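Local coordinates for protein aminopeptidase C (Lactobacillus rhamnosus, PDB 4K7C) that probably removes amino acids from the N-termini of peptides, as a papain-like cysteine aminopeptidase of the bleomycin hydrolase type that assembles as a hexamer, at residues A[113-118]-A[182-187]; A[128-133]-A[437-442]; A[134-139]-A[174-179]. One frame throughout, in Å; residues are numbered along the deposited sequence.

Contact 1 (A[113-118]-A[182-187]); sequences ENVLKT and KDAVTL
Helix segments 113-117 and 182-187 run in roughly the same direction at 36° to each other, their axes 9.7 Å apart at the closest point, with the Val115 and Ala184 CA atoms 6.3 Å from each other. Val115 leads from the first helix, and its two methyls divide the work. CG2 meets the single methyl of Ala184, at 3.9 Å from its CB. CG1, placed opposite the backbone N (chi1 171°), reaches instead to Leu187, where it lies 4.1 Å from CB. The short side chain of Ala184 is consistent with the valine fork lying near the second helix at this level, while Leu187 meets it one turn further on. Leu116 starts beside this line but turns its end back, and its CD2 comes to 4.1 Å from Leu187 CB and also touches Leu187 CD2. Leu187 CB is thus approached by a methyl from each of two successive residues, and its side chain crosses those of Val115 and Leu116 at about a right angle. All of these touches are apolar. Where the first helix ends, Thr118 OG1 donates to Asn114 O over 2.8 Å, a side chain turned back on the last turn of its own helix. Met207 of helix 197-219 covers Leu187, Leu132 of helix 126-133 reaches Ala184, and Tyr357 of the second subunit also packs on Ala184. The arrangement is typical of ordinary helix-helix packing through an apolar interface, here between helices 96-117 and 170-192 in a helical part of this papain-like peptidase.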
# COMPACT_ATOMS: atom_id res chain seq x y z
N GLU A 113 -11.39 -44.17 16.80
CA GLU A 113 -10.91 -45.42 17.42
C GLU A 113 -10.45 -45.11 18.84
O GLU A 113 -10.63 -45.92 19.79
CB GLU A 113 -9.83 -46.10 16.57
CG GLU A 113 -10.40 -46.76 15.31
CD GLU A 113 -11.34 -47.90 15.65
OE1 GLU A 113 -10.99 -48.62 16.64
OE2 GLU A 113 -12.39 -48.07 14.98
N ASN A 114 -9.84 -43.94 19.03
CA ASN A 114 -9.45 -43.50 20.39
C ASN A 114 -10.63 -43.25 21.31
O ASN A 114 -10.58 -43.60 22.52
CB ASN A 114 -8.49 -42.31 20.36
CG ASN A 114 -7.06 -42.75 20.09
OD1 ASN A 114 -6.69 -43.88 20.36
ND2 ASN A 114 -6.23 -41.84 19.55
N VAL A 115 -11.70 -42.68 20.76
CA VAL A 115 -12.89 -42.47 21.48
C VAL A 115 -13.56 -43.81 21.87
O VAL A 115 -14.07 -43.95 23.02
CB VAL A 115 -13.94 -41.68 20.64
CG1 VAL A 115 -15.26 -41.65 21.31
CG2 VAL A 115 -13.47 -40.21 20.47
N LEU A 116 -13.59 -44.74 20.93
CA LEU A 116 -14.12 -46.09 21.21
C LEU A 116 -13.30 -46.77 22.38
O LEU A 116 -13.89 -47.28 23.31
CB LEU A 116 -14.15 -46.93 19.94
CG LEU A 116 -15.30 -46.47 19.05
CD1 LEU A 116 -15.24 -47.14 17.70
CD2 LEU A 116 -16.67 -46.71 19.65
N LYS A 117 -12.00 -46.71 22.29
CA LYS A 117 -11.14 -47.33 23.21
C LYS A 117 -11.26 -46.73 24.60
O LYS A 117 -11.04 -47.43 25.55
CB LYS A 117 -9.69 -47.22 22.77
CG LYS A 117 -9.27 -48.37 21.87
CD LYS A 117 -8.02 -48.04 21.07
CE LYS A 117 -6.83 -47.71 21.96
NZ LYS A 117 -5.61 -47.52 21.11
N THR A 118 -11.68 -45.48 24.73
CA THR A 118 -11.76 -44.83 26.03
C THR A 118 -13.19 -44.59 26.38
O THR A 118 -13.50 -43.85 27.30
CB THR A 118 -10.95 -43.48 26.01
OG1 THR A 118 -11.45 -42.66 24.96
CG2 THR A 118 -9.47 -43.75 25.84
N LYS A 182 -18.92 -34.01 17.93
CA LYS A 182 -20.29 -34.37 17.83
C LYS A 182 -20.39 -35.87 17.67
O LYS A 182 -21.23 -36.52 18.27
CB LYS A 182 -20.95 -33.72 16.63
CG LYS A 182 -22.36 -34.20 16.41
CD LYS A 182 -23.01 -33.52 15.24
CE LYS A 182 -24.51 -33.87 15.22
NZ LYS A 182 -24.61 -35.14 14.56
N ASP A 183 -19.57 -36.38 16.77
CA ASP A 183 -19.52 -37.85 16.56
C ASP A 183 -19.01 -38.62 17.81
O ASP A 183 -19.44 -39.78 18.06
CB ASP A 183 -18.66 -38.16 15.35
CG ASP A 183 -19.30 -37.80 14.04
OD1 ASP A 183 -20.55 -37.61 13.97
OD2 ASP A 183 -18.52 -37.74 13.05
N ALA A 184 -18.10 -38.04 18.60
CA ALA A 184 -17.64 -38.65 19.84
C ALA A 184 -18.80 -38.82 20.79
O ALA A 184 -18.93 -39.83 21.47
CB ALA A 184 -16.56 -37.80 20.51
N VAL A 185 -19.71 -37.86 20.83
CA VAL A 185 -20.92 -38.01 21.64
C VAL A 185 -21.71 -39.29 21.28
O VAL A 185 -22.09 -40.09 22.14
CB VAL A 185 -21.90 -36.84 21.50
CG1 VAL A 185 -23.07 -37.04 22.43
CG2 VAL A 185 -21.26 -35.48 21.84
N THR A 186 -21.90 -39.46 19.98
CA THR A 186 -22.71 -40.54 19.43
C THR A 186 -21.98 -41.87 19.71
O THR A 186 -22.61 -42.85 20.14
CB THR A 186 -22.86 -40.37 17.91
OG1 THR A 186 -23.50 -39.10 17.62
CG2 THR A 186 -23.64 -41.45 17.31
N LEU A 187 -20.68 -41.89 19.51
CA LEU A 187 -19.87 -43.11 19.72
C LEU A 187 -19.86 -43.57 21.19
O LEU A 187 -20.08 -44.81 21.52
CB LEU A 187 -18.45 -42.99 19.20
CG LEU A 187 -18.22 -42.90 17.67
CD1 LEU A 187 -16.74 -42.60 17.41
CD2 LEU A 187 -18.62 -44.16 16.96

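Contact 2 (A[128-133]-A[437-442]); sequences VAFLLA and APWDPM
An exposed phenylalanine, Phe130, reaches from helix 126-133 onto the backbone of a beta turn, so that its ring meets main-chain atoms as much as side chains. Its CZ lies 3.3 Å from Pro438 O, approached obliquely, and the backbone N of Trp439 sits over one face of the ring. Pro438 CB adds an off-centre CH-pi contact, 4.1 Å from the ring centroid and 30° off the normal, with Phe130 CE2 the nearest ring atom to it at 3.6 Å. The ring gets there because CG stands opposite the backbone N (chi1 -179°), which extends the side chain from the helix toward the turn. Further round the ring, on the same side of its plane, CE1 touches Trp439 at CA and at CB, the latter 4.0 Å away. The indole does not stack on the phenyl: Phe130 CD1 lies at the edge of the tryptophan ring, near its plane. One indole face instead receives Ala437 CB and Pro438 CD of its own turn, both toward the rim, and Arg126 makes a cation-pi contact with the indole. Asp440 N bonds to Ala437 O at 2.9 Å, closing the turn on which the phenyl rests. Just beyond, Asp440 OD1 accepts from Met442 N (a selenomethionine) at 2.9 Å, on the anti side of the carboxylate, while OD2 forms a salt bridge with Lys271. The contact thus sets an aromatic ring against a type I beta turn, followed by an Asx turn, and joins helix 126-133 to the C-terminal region of the chain.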
# COMPACT_ATOMS: atom_id res chain seq x y z
N VAL A 128 -9.41 -38.74 28.26
CA VAL A 128 -10.57 -38.43 27.43
C VAL A 128 -10.54 -36.92 27.18
O VAL A 128 -10.68 -36.45 26.04
CB VAL A 128 -11.92 -38.92 27.99
CG1 VAL A 128 -13.06 -38.43 27.13
CG2 VAL A 128 -11.86 -40.47 28.03
N ALA A 129 -10.18 -36.16 28.24
CA ALA A 129 -10.13 -34.69 28.07
C ALA A 129 -9.07 -34.32 27.05
O ALA A 129 -9.30 -33.42 26.26
CB ALA A 129 -9.83 -33.98 29.36
N PHE A 130 -7.95 -35.01 27.07
CA PHE A 130 -6.83 -34.71 26.11
C PHE A 130 -7.20 -34.96 24.65
O PHE A 130 -6.94 -34.12 23.77
CB PHE A 130 -5.64 -35.57 26.52
CG PHE A 130 -4.44 -35.36 25.68
CD1 PHE A 130 -3.61 -34.31 25.92
CD2 PHE A 130 -4.20 -36.19 24.61
CE1 PHE A 130 -2.52 -34.10 25.13
CE2 PHE A 130 -3.09 -36.00 23.82
CZ PHE A 130 -2.26 -34.94 24.08
N LEU A 131 -7.84 -36.09 24.42
CA LEU A 131 -8.50 -36.38 23.14
C LEU A 131 -9.44 -35.33 22.61
O LEU A 131 -9.37 -34.95 21.44
CB LEU A 131 -9.36 -37.64 23.30
CG LEU A 131 -8.81 -38.91 22.76
CD1 LEU A 131 -9.89 -39.99 22.96
CD2 LEU A 131 -8.43 -38.77 21.26
N LEU A 132 -10.35 -34.88 23.47
CA LEU A 132 -11.44 -33.99 23.05
C LEU A 132 -10.91 -32.57 22.90
O LEU A 132 -11.53 -31.76 22.17
CB LEU A 132 -12.59 -34.03 23.99
CG LEU A 132 -13.25 -35.38 24.02
CD1 LEU A 132 -14.28 -35.46 25.12
CD2 LEU A 132 -13.92 -35.71 22.69
N ALA A 133 -9.84 -32.26 23.61
CA ALA A 133 -9.28 -30.90 23.56
C ALA A 133 -8.68 -30.64 22.17
O ALA A 133 -8.77 -29.53 21.68
CB ALA A 133 -8.25 -30.66 24.66
N ALA A 437 3.30 -41.04 28.24
CA ALA A 437 1.95 -40.50 28.39
C ALA A 437 1.54 -39.62 27.17
O ALA A 437 2.33 -39.02 26.52
CB ALA A 437 1.88 -39.67 29.70
N PRO A 438 0.23 -39.47 26.89
CA PRO A 438 -0.20 -38.73 25.67
C PRO A 438 0.30 -37.27 25.56
O PRO A 438 0.53 -36.71 24.46
CB PRO A 438 -1.73 -38.77 25.76
CG PRO A 438 -2.02 -40.00 26.56
CD PRO A 438 -0.90 -40.16 27.55
N TRP A 439 0.39 -36.67 26.74
CA TRP A 439 0.71 -35.24 26.96
C TRP A 439 2.22 -35.14 27.20
O TRP A 439 2.72 -34.09 27.61
CB TRP A 439 -0.08 -34.74 28.22
CG TRP A 439 -0.08 -35.69 29.38
CD1 TRP A 439 0.89 -35.88 30.30
CD2 TRP A 439 -1.10 -36.62 29.67
NE1 TRP A 439 0.54 -36.91 31.18
CE2 TRP A 439 -0.72 -37.32 30.84
CE3 TRP A 439 -2.33 -36.91 29.09
CZ2 TRP A 439 -1.49 -38.36 31.36
CZ3 TRP A 439 -3.10 -37.90 29.65
CH2 TRP A 439 -2.68 -38.62 30.75
N ASP A 440 2.96 -36.22 27.00
CA ASP A 440 4.44 -36.08 26.99
C ASP A 440 4.93 -35.03 26.02
O ASP A 440 4.40 -34.87 24.92
CB ASP A 440 5.14 -37.42 26.67
CG ASP A 440 6.63 -37.41 27.03
OD1 ASP A 440 7.45 -37.00 26.17
OD2 ASP A 440 6.93 -37.90 28.14
N PRO A 441 6.05 -34.30 26.37
CA PRO A 441 6.47 -33.35 25.39
C PRO A 441 6.93 -33.90 24.08
O PRO A 441 6.90 -33.16 23.14
CB PRO A 441 7.67 -32.65 26.01
CG PRO A 441 7.84 -33.22 27.32
CD PRO A 441 6.68 -34.06 27.68
N MSE A 442 7.42 -35.11 24.01
CA MSE A 442 7.80 -35.70 22.72
C MSE A 442 6.63 -36.24 21.91
O MSE A 442 6.84 -36.85 20.84
CB MSE A 442 8.76 -36.87 23.07
CG MSE A 442 10.15 -36.41 23.57
SE MSE A 442 11.23 -35.26 22.51
CE MSE A 442 11.08 -33.65 23.63

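Contact 3 (A[134-139]-A[174-179]); sequences TPQQDG and GLLNLK
Asn177 OD1 takes two N-H groups of Gln136, one from its side chain and one from its backbone. The NE2 bond is the firmer, 3.0 Å long with an angle of 159° at the hydrogen; Gln136 N gives a weak one to the same oxygen at 3.4 Å. NE2 comes from above the asparagine carbonyl plane, away from its lone pairs, yet the oxygen lies nearly in the glutamine's own amide plane, and the two amides are turned 51° apart. The side chain of Gln136 folds back to make this possible: CG sits between the backbone N and the carbonyl carbon (chi1 55°), and a second bend, at chi2, turns the amide toward helix 170-192. The other end of the asparagine works through a water, which accepts from Asn177 ND2 at 2.9 Å and donates to Gln136 O at 2.6 Å. Alongside, Leu176 CD2 lies against Gln136 CD at 3.8 Å, and Pro135 CD borders Asn177 OD1 at 3.7 Å. The buried amide is held from further sides, as Gln136 OE1 accepts from Lys104 NZ and NE2 also donates to Asn173 OD1. A leucine in place of Gln136 would probably leave Asn177 OD1 with just the weak backbone bond from this loop and deprive Lys104 of an acceptor. The loop between helices 126-133 and 142-152 is thereby pinned to helix 170-192, with helix 96-117 lining the same place through Lys104 and through Phe111, which touches Pro135.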
# COMPACT_ATOMS: atom_id res chain seq x y z
N THR A 134 -8.13 -31.69 21.53
CA THR A 134 -7.53 -31.54 20.24
C THR A 134 -7.86 -32.72 19.34
O THR A 134 -7.00 -33.62 19.15
CB THR A 134 -6.02 -31.36 20.32
OG1 THR A 134 -5.69 -30.46 21.37
CG2 THR A 134 -5.50 -30.78 19.08
N PRO A 135 -9.11 -32.80 18.86
CA PRO A 135 -9.44 -34.04 18.12
C PRO A 135 -8.51 -34.39 16.96
O PRO A 135 -8.08 -35.55 16.83
CB PRO A 135 -10.89 -33.78 17.63
CG PRO A 135 -11.42 -32.80 18.59
CD PRO A 135 -10.26 -31.89 18.84
N GLN A 136 -8.17 -33.42 16.15
CA GLN A 136 -7.06 -33.52 15.25
C GLN A 136 -6.39 -32.17 15.14
O GLN A 136 -6.92 -31.18 15.64
CB GLN A 136 -7.51 -34.04 13.91
CG GLN A 136 -8.63 -33.20 13.29
CD GLN A 136 -8.10 -32.01 12.50
OE1 GLN A 136 -7.18 -32.12 11.67
NE2 GLN A 136 -8.67 -30.88 12.75
N GLN A 137 -5.27 -32.11 14.46
CA GLN A 137 -4.61 -30.86 14.16
C GLN A 137 -3.75 -31.02 12.94
O GLN A 137 -3.57 -32.12 12.42
CB GLN A 137 -3.78 -30.43 15.38
CG GLN A 137 -2.69 -31.41 15.80
CD GLN A 137 -1.96 -30.98 17.08
OE1 GLN A 137 -1.26 -30.01 17.06
NE2 GLN A 137 -2.12 -31.73 18.17
N ASP A 138 -3.19 -29.93 12.48
CA ASP A 138 -2.28 -29.94 11.30
C ASP A 138 -0.99 -30.66 11.50
O ASP A 138 -0.50 -31.25 10.55
CB ASP A 138 -1.98 -28.54 10.76
CG ASP A 138 -3.17 -27.85 10.09
OD1 ASP A 138 -4.32 -28.37 9.99
OD2 ASP A 138 -3.01 -26.67 9.67
N GLY A 139 -0.38 -30.57 12.70
CA GLY A 139 0.92 -31.10 12.92
C GLY A 139 1.08 -32.62 12.98
O GLY A 139 0.11 -33.38 13.20
N GLY A 174 -11.57 -25.94 12.44
CA GLY A 174 -12.73 -25.62 13.31
C GLY A 174 -13.93 -26.52 13.04
O GLY A 174 -14.56 -27.07 13.93
N LEU A 175 -14.27 -26.69 11.76
CA LEU A 175 -15.46 -27.48 11.38
C LEU A 175 -15.20 -28.96 11.55
O LEU A 175 -16.06 -29.66 12.10
CB LEU A 175 -15.87 -27.22 9.90
CG LEU A 175 -17.11 -27.96 9.40
CD1 LEU A 175 -18.32 -27.55 10.22
CD2 LEU A 175 -17.27 -27.70 7.87
N LEU A 176 -13.98 -29.40 11.28
CA LEU A 176 -13.73 -30.84 11.39
C LEU A 176 -13.72 -31.23 12.90
O LEU A 176 -14.25 -32.27 13.29
CB LEU A 176 -12.46 -31.25 10.67
CG LEU A 176 -12.09 -32.74 10.72
CD1 LEU A 176 -13.23 -33.54 10.13
CD2 LEU A 176 -10.81 -32.88 9.95
N ASN A 177 -13.14 -30.37 13.72
CA ASN A 177 -13.10 -30.63 15.16
C ASN A 177 -14.50 -30.68 15.72
O ASN A 177 -14.82 -31.52 16.56
CB ASN A 177 -12.20 -29.59 15.85
CG ASN A 177 -10.77 -29.88 15.67
OD1 ASN A 177 -10.35 -30.97 15.21
ND2 ASN A 177 -9.95 -28.92 16.01
N LEU A 178 -15.37 -29.81 15.21
CA LEU A 178 -16.76 -29.76 15.69
C LEU A 178 -17.44 -31.08 15.33
O LEU A 178 -18.05 -31.78 16.17
CB LEU A 178 -17.46 -28.62 15.07
CG LEU A 178 -18.99 -28.61 15.05
CD1 LEU A 178 -19.58 -28.78 16.45
CD2 LEU A 178 -19.58 -27.40 14.36
N LYS A 179 -17.22 -31.47 14.08
CA LYS A 179 -17.79 -32.74 13.55
C LYS A 179 -17.31 -33.95 14.41
O LYS A 179 -18.12 -34.82 14.84
CB LYS A 179 -17.40 -32.93 12.07
CG LYS A 179 -17.86 -34.24 11.45
CD LYS A 179 -19.35 -34.45 11.48
CE LYS A 179 -19.84 -35.49 10.47
NZ LYS A 179 -19.13 -36.72 10.57
O HOH W 1 -7.04 -28.58 16.11

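Contacts 1 and 3 are buried and share helix 170-192, but at different levels: contact 1 packs it against helix 96-117 through aliphatic side chains alone, whereas contact 3 fastens a loop to it through hydrogen bonds of side-chain amides and a bridging water. Contact 2 is partly exposed and depends on an aromatic ring against a turn. Helix 126-133 carries the first segment of contact 2 and leads directly into the loop of contact 3. It also meets contact 1, where Leu131 packs on Asn114 and Val128 on Thr118. All three lie on the same side of the chain's centre and come within reach of the second subunit.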